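Local coordinates for protein probable starch synthase 4, chloroplastic/amyloplastic (Arabidopsis thaliana, PDB 6GNE) that is probably a plastid starch synthase with the two-domain GT-B glycosyltransferase fold, holding ADP and a bound glycan in pockets of the chain, at residues R119-F124 and D146-F151; F172-F177 and N214-A219. One frame throughout, in Å; residues are numbered along the deposited sequence.

Interaction 1: R119-F124 and D146-F151; sequences RRFSYF and DWQTAF. With GLC (alpha-D-glucopyranose), chain C; AC1 (4,6-dideoxy-4-{[(1S,4R,5S,6S)-4,5,6-trihydroxy-3-(hydroxymethyl)cyclohex-2-en-1-yl]amino}-alpha-D-glucopyranose), chain B.
Phe-121 meets Gln-148 with the face of its ring. Gln-148 CG sits over that face, off centre toward the rim, 3.6 Å from the centroid of the Phe-121 ring. This is a CH-pi contact. The two side chains lie side by side and point the same way, with the glutamine amide turned 88° from the ring plane. Ser-122 makes a second CH-pi contact. Its CB stands over the centre of the Phe-151 ring, 3.8 Å from the centroid. Phe-124 touches by its edge: CE2 is 4.0 Å from Thr-149 CG2. Trp-147 CH2 comes obliquely to Phe-121 CD2. No hydrogen bond links the two segments.

Gln-148 and Trp-147, with Asp-146 before them, also hold the bound glycan. The Gln-148 chain bends at chi2 (90°), which puts CD over the rim of one Trp-147 face. Gln-148 NE2 then donates to GLC O3 at 2.8 Å. Trp-147 NE1 donates to O2 of the same GLC at 3.1 Å, with that oxygen in the ring plane. Asp-146 OD2 accepts from AC1 O3 at 2.9 Å; AC1 O2 lies doubtfully close to the same oxygen. Three consecutive residues thus line the glycan pocket, and Phe-121 backs the last of them, Gln-148.

Further out, Ser-122 OG bonds to Phe-118 O, and Thr-149 OG1 to His-145 N. The ring of Phe-118 also meets that of Phe-151 edge-to-face. The segment axes approach to 8.2 Å at 51°. Helix 117-134 thus packs on the short, weakly bonded helix 146-150, which follows strand 141-145 in the parallel part of a mixed sheet. Phe-124 reaches Ile-97 of strand 92-100, Ser-122 touches Phe-75 of strand 64-75, and Phe-151 rests on Pro-215 of helix 215-222.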
loop_
_atom_site.group_PDB
_atom_site.type_symbol
_atom_site.label_atom_id
_atom_site.label_comp_id
_atom_site.label_asym_id
_atom_site.label_seq_id
_atom_site.Cartn_x
_atom_site.Cartn_y
_atom_site.Cartn_z
ATOM N N ARG A 119 5.562 -4.011 20.741
ATOM C CA ARG A 119 5.792 -2.980 21.724
ATOM C C ARG A 119 5.981 -1.612 21.051
ATOM O O ARG A 119 5.362 -0.620 21.473
ATOM C CB ARG A 119 6.986 -3.337 22.608
ATOM C CG ARG A 119 6.682 -4.454 23.606
ATOM C CD ARG A 119 7.940 -5.024 24.266
ATOM N NE ARG A 119 8.766 -4.008 24.919
ATOM C CZ ARG A 119 8.461 -3.375 26.056
ATOM N NH1 ARG A 119 9.303 -2.470 26.538
ATOM N NH2 ARG A 119 7.317 -3.603 26.705
ATOM N N ARG A 120 6.812 -1.587 20.003
ATOM C CA ARG A 120 7.092 -0.387 19.220
ATOM C C ARG A 120 5.788 0.289 18.802
ATOM O O ARG A 120 5.562 1.453 19.111
ATOM C CB ARG A 120 7.920 -0.719 17.972
ATOM C CG ARG A 120 9.353 -1.173 18.205
ATOM C CD ARG A 120 10.038 -1.593 16.911
ATOM N NE ARG A 120 10.368 -0.422 16.073
ATOM C CZ ARG A 120 10.372 -0.372 14.736
ATOM N NH1 ARG A 120 10.048 -1.423 13.977
ATOM N NH2 ARG A 120 10.705 0.764 14.127
ATOM N N PHE A 121 4.895 -0.439 18.148
ATOM C CA PHE A 121 3.706 0.206 17.582
ATOM C C PHE A 121 2.513 0.371 18.552
ATOM O O PHE A 121 1.706 1.298 18.404
ATOM C CB PHE A 121 3.326 -0.463 16.259
ATOM C CG PHE A 121 4.362 -0.266 15.172
ATOM C CD1 PHE A 121 4.472 0.960 14.531
ATOM C CD2 PHE A 121 5.235 -1.293 14.809
ATOM C CE1 PHE A 121 5.411 1.152 13.532
ATOM C CE2 PHE A 121 6.193 -1.102 13.823
ATOM C CZ PHE A 121 6.286 0.116 13.176
ATOM N N SER A 122 2.385 -0.501 19.542
ATOM C CA SER A 122 1.421 -0.253 20.619
ATOM C C SER A 122 1.816 1.002 21.429
ATOM O O SER A 122 0.943 1.777 21.829
ATOM C CB SER A 122 1.238 -1.480 21.531
ATOM O OG SER A 122 2.436 -1.816 22.189
ATOM N N TYR A 123 3.111 1.218 21.667
ATOM C CA TYR A 123 3.553 2.483 22.291
ATOM C C TYR A 123 3.120 3.686 21.465
ATOM O O TYR A 123 2.502 4.626 21.979
ATOM C CB TYR A 123 5.074 2.536 22.471
ATOM C CG TYR A 123 5.569 3.829 23.115
ATOM C CD1 TYR A 123 5.775 4.996 22.345
ATOM C CD2 TYR A 123 5.829 3.894 24.490
ATOM C CE1 TYR A 123 6.217 6.169 22.943
ATOM C CE2 TYR A 123 6.280 5.071 25.084
ATOM C CZ TYR A 123 6.472 6.203 24.316
ATOM O OH TYR A 123 6.941 7.359 24.913
ATOM N N PHE A 124 3.477 3.640 20.186
ATOM C CA PHE A 124 3.154 4.694 19.244
ATOM C C PHE A 124 1.664 5.012 19.242
ATOM O O PHE A 124 1.276 6.194 19.258
ATOM C CB PHE A 124 3.606 4.314 17.829
ATOM C CG PHE A 124 3.077 5.238 16.769
ATOM C CD1 PHE A 124 3.413 6.597 16.785
ATOM C CD2 PHE A 124 2.225 4.772 15.777
ATOM C CE1 PHE A 124 2.916 7.462 15.827
ATOM C CE2 PHE A 124 1.737 5.645 14.799
ATOM C CZ PHE A 124 2.082 6.989 14.828
ATOM N N ASP A 146 -4.036 -0.770 9.677
ATOM C CA ASP A 146 -3.328 -2.054 9.864
ATOM C C ASP A 146 -3.002 -2.364 11.317
ATOM O O ASP A 146 -3.344 -1.587 12.211
ATOM C CB ASP A 146 -2.098 -2.167 8.929
ATOM C CG ASP A 146 -2.446 -2.711 7.570
ATOM O OD1 ASP A 146 -3.596 -2.546 7.154
ATOM O OD2 ASP A 146 -1.608 -3.347 6.904
ATOM N N TRP A 147 -2.372 -3.510 11.565
ATOM C CA TRP A 147 -2.224 -3.993 12.933
ATOM C C TRP A 147 -1.436 -3.027 13.804
ATOM O O TRP A 147 -1.749 -2.899 14.989
ATOM C CB TRP A 147 -1.643 -5.421 12.974
ATOM C CG TRP A 147 -0.165 -5.511 12.757
ATOM C CD1 TRP A 147 0.477 -5.754 11.589
ATOM C CD2 TRP A 147 0.855 -5.355 13.757
ATOM N NE1 TRP A 147 1.835 -5.753 11.796
ATOM C CE2 TRP A 147 2.094 -5.510 13.114
ATOM C CE3 TRP A 147 0.830 -5.097 15.130
ATOM C CZ2 TRP A 147 3.309 -5.432 13.798
ATOM C CZ3 TRP A 147 2.030 -5.017 15.820
ATOM C CH2 TRP A 147 3.260 -5.184 15.151
ATOM N N GLN A 148 -0.463 -2.328 13.231
ATOM C CA GLN A 148 0.389 -1.426 14.011
ATOM C C GLN A 148 -0.389 -0.319 14.763
ATOM O O GLN A 148 -0.048 0.033 15.894
ATOM C CB GLN A 148 1.471 -0.795 13.133
ATOM C CG GLN A 148 2.542 -1.777 12.644
ATOM C CD GLN A 148 2.199 -2.447 11.306
ATOM O OE1 GLN A 148 1.037 -2.472 10.893
ATOM N NE2 GLN A 148 3.221 -2.984 10.624
ATOM N N THR A 149 -1.450 0.203 14.158
ATOM C CA THR A 149 -2.286 1.205 14.801
ATOM C C THR A 149 -3.712 0.721 15.078
ATOM O O THR A 149 -4.604 1.530 15.363
ATOM C CB THR A 149 -2.324 2.479 13.960
ATOM O OG1 THR A 149 -3.031 2.231 12.742
ATOM C CG2 THR A 149 -0.921 2.932 13.676
ATOM N N ALA A 150 -3.921 -0.599 15.012
ATOM C CA ALA A 150 -5.184 -1.206 15.405
ATOM C C ALA A 150 -5.478 -0.975 16.875
ATOM O O ALA A 150 -6.637 -0.895 17.263
ATOM C CB ALA A 150 -5.132 -2.689 15.122
ATOM N N PHE A 151 -4.427 -0.855 17.678
ATOM C CA PHE A 151 -4.544 -0.597 19.103
ATOM C C PHE A 151 -5.297 0.683 19.437
ATOM O O PHE A 151 -5.804 0.802 20.540
ATOM C CB PHE A 151 -3.167 -0.524 19.777
ATOM C CG PHE A 151 -2.270 -1.698 19.496
ATOM C CD1 PHE A 151 -2.397 -2.870 20.221
ATOM C CD2 PHE A 151 -1.292 -1.616 18.517
ATOM C CE1 PHE A 151 -1.576 -3.939 19.977
ATOM C CE2 PHE A 151 -0.471 -2.686 18.246
ATOM C CZ PHE A 151 -0.606 -3.854 18.987
HETATM C C1 GLC C . 6.002 -6.610 8.424
HETATM C C2 GLC C . 4.923 -5.677 8.969
HETATM C C3 GLC C . 3.738 -5.609 8.008
HETATM C C4 GLC C . 4.248 -5.113 6.660
HETATM C C5 GLC C . 5.288 -6.094 6.142
HETATM C C6 GLC C . 5.892 -5.607 4.831
HETATM O O2 GLC C . 4.536 -6.109 10.273
HETATM O O3 GLC C . 2.735 -4.722 8.489
HETATM O O4 GLC C . 3.166 -4.972 5.742
HETATM O O5 GLC C . 6.355 -6.230 7.095
HETATM O O6 GLC C . 7.007 -6.437 4.488
HETATM C C1 AC1 B . 2.787 -3.628 5.445
HETATM O O2 AC1 B . 0.718 -3.952 6.669
HETATM C C2 AC1 B . 1.262 -3.486 5.423
HETATM C C4A AC1 B . -2.386 -3.069 -0.963
HETATM C C3 AC1 B . 0.647 -4.197 4.207
HETATM O O3 AC1 B . -0.762 -3.953 4.245
HETATM C C4 AC1 B . 1.294 -3.680 2.918
HETATM N N4A AC1 B . 0.727 -4.236 1.676
HETATM C C5 AC1 B . 2.791 -3.968 3.055
HETATM O O5 AC1 B . 3.316 -3.249 4.174
HETATM C C6 AC1 B . 3.608 -3.511 1.859
HETATM C C1B AC1 B . -0.667 -4.058 1.247
HETATM C C2B AC1 B . -1.093 -4.983 0.078
HETATM O O2B AC1 B . -0.131 -6.013 -0.219
HETATM C C3B AC1 B . -1.461 -4.251 -1.208
HETATM O O3B AC1 B . -2.212 -5.168 -1.998
HETATM O O4 AC1 B . -2.603 -2.383 -2.197
HETATM C C5B AC1 B . -1.844 -2.152 0.093
HETATM C C7B AC1 B . -1.022 -2.597 1.048
HETATM C C6B AC1 B . -2.282 -0.707 0.123
HETATM O O6B AC1 B . -3.693 -0.609 0.358
#

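Interaction 2: F172-F177 and N214-A219; sequences FTCHNF and NPVKGA. With AC1 (4,6-dideoxy-4-{[(1S,4R,5S,6S)-4,5,6-trihydroxy-3-(hydroxymethyl)cyclohex-2-en-1-yl]amino}-alpha-D-glucopyranose), chain B.
Phe-172 presents one ring face to Ala-219. Ala-219 CB stands over the ring centre, 3.4 Å from the centroid, in a CH-pi contact. Phe-172 CG is anti to the backbone N (chi1 176°), and its CB points toward the helix. The opposite face of the ring has Cys-174 N above its rim. Val-216 meets the same ring at the edge, with CG1 4.0 Å from Phe-172 CE2. The two side chains cross at about a right angle.

Thr-173 takes no part in the contact with the helix. Its CG2 lies over one face of the His-175 ring, offset toward the rim, and its OG1 bonds to His-143 and Thr-227. Cys-174 returns to the helix: SG is 4.3 Å from Val-216 CG1.

Strand 169-174 runs parallel to strand 225-228, its neighbour in the sheet, and helix 215-222 lies on the connection between them. This is a beta-alpha-beta crossover of the Rossmann-like N-terminal domain of the GT-B fold, with a long connection, which includes the short strands 183-184 and 212-213, before the helix. The strand and helix segments run at 138°, consistent with the helix returning across the sheet.

Past the strand, the chain turns into the glycan pocket. His-175 ND1 donates to AC1 O6B at 2.7 Å. The oxygen lies in the ring plane, and the bond is fairly straight (163°). The other ring nitrogen, NE2, bonds to His-145 ND1. Asn-176 CB comes within 3.5 Å of AC1 O3.

Phe-177 swings its ring back toward the helix, where CD1 meets Val-216 CG1 obliquely at 4.1 Å. Cys-174 CB lies over one face of this ring. At the helix start, Asn-214 is the N-cap: its OD1 accepts from Lys-217 N at 2.7 Å, with the donor above the carbonyl plane.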
loop_
_atom_site.group_PDB
_atom_site.type_symbol
_atom_site.label_atom_id
_atom_site.label_comp_id
_atom_site.label_asym_id
_atom_site.label_seq_id
_atom_site.Cartn_x
_atom_site.Cartn_y
_atom_site.Cartn_z
ATOM N N PHE A 172 -11.212 2.037 10.830
ATOM C CA PHE A 172 -10.051 1.146 10.683
ATOM C C PHE A 172 -9.979 0.580 9.277
ATOM O O PHE A 172 -10.946 0.023 8.788
ATOM C CB PHE A 172 -10.131 0.014 11.691
ATOM C CG PHE A 172 -9.043 -0.987 11.538
ATOM C CD1 PHE A 172 -7.746 -0.642 11.796
ATOM C CD2 PHE A 172 -9.317 -2.286 11.165
ATOM C CE1 PHE A 172 -6.724 -1.552 11.667
ATOM C CE2 PHE A 172 -8.309 -3.222 11.049
ATOM C CZ PHE A 172 -7.004 -2.845 11.296
ATOM N N THR A 173 -8.850 0.754 8.616
ATOM C CA THR A 173 -8.611 0.112 7.330
ATOM C C THR A 173 -7.557 -0.996 7.541
ATOM O O THR A 173 -6.484 -0.715 8.071
ATOM C CB THR A 173 -8.174 1.143 6.283
ATOM O OG1 THR A 173 -9.230 2.076 6.066
ATOM C CG2 THR A 173 -7.807 0.475 4.945
ATOM N N CYS A 174 -7.890 -2.245 7.179
ATOM C CA CYS A 174 -6.857 -3.305 7.023
ATOM C C CYS A 174 -6.498 -3.460 5.558
ATOM O O CYS A 174 -7.373 -3.801 4.723
ATOM C CB CYS A 174 -7.291 -4.664 7.597
ATOM S SG CYS A 174 -5.896 -5.825 7.698
ATOM N N HIS A 175 -5.226 -3.192 5.270
ATOM C CA HIS A 175 -4.664 -3.236 3.914
ATOM C C HIS A 175 -4.102 -4.646 3.544
ATOM O O HIS A 175 -3.776 -4.918 2.365
ATOM C CB HIS A 175 -3.529 -2.227 3.783
ATOM C CG HIS A 175 -3.928 -0.805 3.995
ATOM N ND1 HIS A 175 -3.908 0.122 2.979
ATOM C CD2 HIS A 175 -4.275 -0.130 5.113
ATOM C CE1 HIS A 175 -4.267 1.297 3.455
ATOM N NE2 HIS A 175 -4.505 1.168 4.746
ATOM N N ASN A 176 -3.946 -5.513 4.542
ATOM C CA ASN A 176 -3.630 -6.928 4.321
ATOM C C ASN A 176 -3.942 -7.729 5.574
ATOM O O ASN A 176 -3.223 -7.630 6.568
ATOM C CB ASN A 176 -2.139 -7.103 3.909
ATOM C CG ASN A 176 -1.776 -8.547 3.549
ATOM O OD1 ASN A 176 -2.597 -9.441 3.650
ATOM N ND2 ASN A 176 -0.542 -8.772 3.135
ATOM N N PHE A 177 -4.998 -8.541 5.516
ATOM C CA PHE A 177 -5.432 -9.355 6.683
ATOM C C PHE A 177 -4.487 -10.504 7.022
ATOM O O PHE A 177 -4.688 -11.208 7.984
ATOM C CB PHE A 177 -6.843 -9.901 6.487
ATOM C CG PHE A 177 -7.931 -8.878 6.659
ATOM C CD1 PHE A 177 -8.410 -8.555 7.907
ATOM C CD2 PHE A 177 -8.508 -8.260 5.554
ATOM C CE1 PHE A 177 -9.416 -7.619 8.060
ATOM C CE2 PHE A 177 -9.537 -7.348 5.697
ATOM C CZ PHE A 177 -9.992 -7.016 6.953
ATOM N N ASN A 214 -5.347 -10.561 19.417
ATOM C CA ASN A 214 -5.355 -10.225 17.997
ATOM C C ASN A 214 -5.730 -8.751 17.789
ATOM O O ASN A 214 -6.909 -8.396 17.885
ATOM C CB ASN A 214 -6.321 -11.147 17.251
ATOM C CG ASN A 214 -6.248 -10.973 15.747
ATOM O OD1 ASN A 214 -6.300 -9.849 15.243
ATOM N ND2 ASN A 214 -6.141 -12.076 15.023
ATOM N N PRO A 215 -4.728 -7.888 17.496
ATOM C CA PRO A 215 -4.979 -6.459 17.318
ATOM C C PRO A 215 -5.967 -6.113 16.226
ATOM O O PRO A 215 -6.825 -5.269 16.431
ATOM C CB PRO A 215 -3.605 -5.911 17.008
ATOM C CG PRO A 215 -2.687 -6.792 17.776
ATOM C CD PRO A 215 -3.286 -8.154 17.684
ATOM N N VAL A 216 -5.848 -6.755 15.084
ATOM C CA VAL A 216 -6.760 -6.497 13.975
ATOM C C VAL A 216 -8.180 -6.908 14.352
ATOM O O VAL A 216 -9.123 -6.206 14.010
ATOM C CB VAL A 216 -6.287 -7.181 12.673
ATOM C CG1 VAL A 216 -7.327 -7.061 11.558
ATOM C CG2 VAL A 216 -4.980 -6.556 12.211
ATOM N N LYS A 217 -8.330 -8.005 15.081
ATOM C CA LYS A 217 -9.652 -8.405 15.576
ATOM C C LYS A 217 -10.275 -7.386 16.538
ATOM O O LYS A 217 -11.485 -7.133 16.495
ATOM C CB LYS A 217 -9.602 -9.756 16.274
ATOM C CG LYS A 217 -10.991 -10.189 16.672
ATOM C CD LYS A 217 -11.245 -11.661 16.636
ATOM C CE LYS A 217 -11.051 -12.311 17.966
ATOM N NZ LYS A 217 -12.070 -13.371 18.185
ATOM N N GLY A 218 -9.450 -6.820 17.418
ATOM C CA GLY A 218 -9.885 -5.716 18.267
ATOM C C GLY A 218 -10.304 -4.486 17.495
ATOM O O GLY A 218 -11.244 -3.821 17.890
ATOM N N ALA A 219 -9.616 -4.171 16.404
ATOM C CA ALA A 219 -10.002 -3.016 15.588
ATOM C C ALA A 219 -11.270 -3.259 14.805
ATOM O O ALA A 219 -12.028 -2.324 14.588
ATOM C CB ALA A 219 -8.890 -2.606 14.677
HETATM C C1 AC1 B . 2.787 -3.628 5.445
HETATM O O2 AC1 B . 0.718 -3.952 6.669
HETATM C C2 AC1 B . 1.262 -3.486 5.423
HETATM C C4A AC1 B . -2.386 -3.069 -0.963
HETATM C C3 AC1 B . 0.647 -4.197 4.207
HETATM O O3 AC1 B . -0.762 -3.953 4.245
HETATM C C4 AC1 B . 1.294 -3.680 2.918
HETATM N N4A AC1 B . 0.727 -4.236 1.676
HETATM C C5 AC1 B . 2.791 -3.968 3.055
HETATM O O5 AC1 B . 3.316 -3.249 4.174
HETATM C C6 AC1 B . 3.608 -3.511 1.859
HETATM C C1B AC1 B . -0.667 -4.058 1.247
HETATM C C2B AC1 B . -1.093 -4.983 0.078
HETATM O O2B AC1 B . -0.131 -6.013 -0.219
HETATM C C3B AC1 B . -1.461 -4.251 -1.208
HETATM O O3B AC1 B . -2.212 -5.168 -1.998
HETATM O O4 AC1 B . -2.603 -2.383 -2.197
HETATM C C5B AC1 B . -1.844 -2.152 0.093
HETATM C C7B AC1 B . -1.022 -2.597 1.048
HETATM C C6B AC1 B . -2.282 -0.707 0.123
HETATM O O6B AC1 B . -3.693 -0.609 0.358
#

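How the interactions relate
Interactions 1 and 2 have centres about 11 Å apart and meet at Asp-146. Its backbone N is 2.9 Å from Thr-173 O, a probable hydrogen bond between neighbouring strand ends. Its OD1 probably accepts from His-175 N, while its OD2 binds AC1. The backbone of interaction 2 can thus help fix a carboxylate of interaction 1. Next to it Trp-147 touches Val-216, and farther along Ala-150 CB packs 3.4 Å from Pro-215 O. Both contacts reach the same AC1, through Asp-146 in one and His-175 in the other. ADP lies further off, about 11 Å from the Gln-148 side chain and about 12 Å from that of Cys-174.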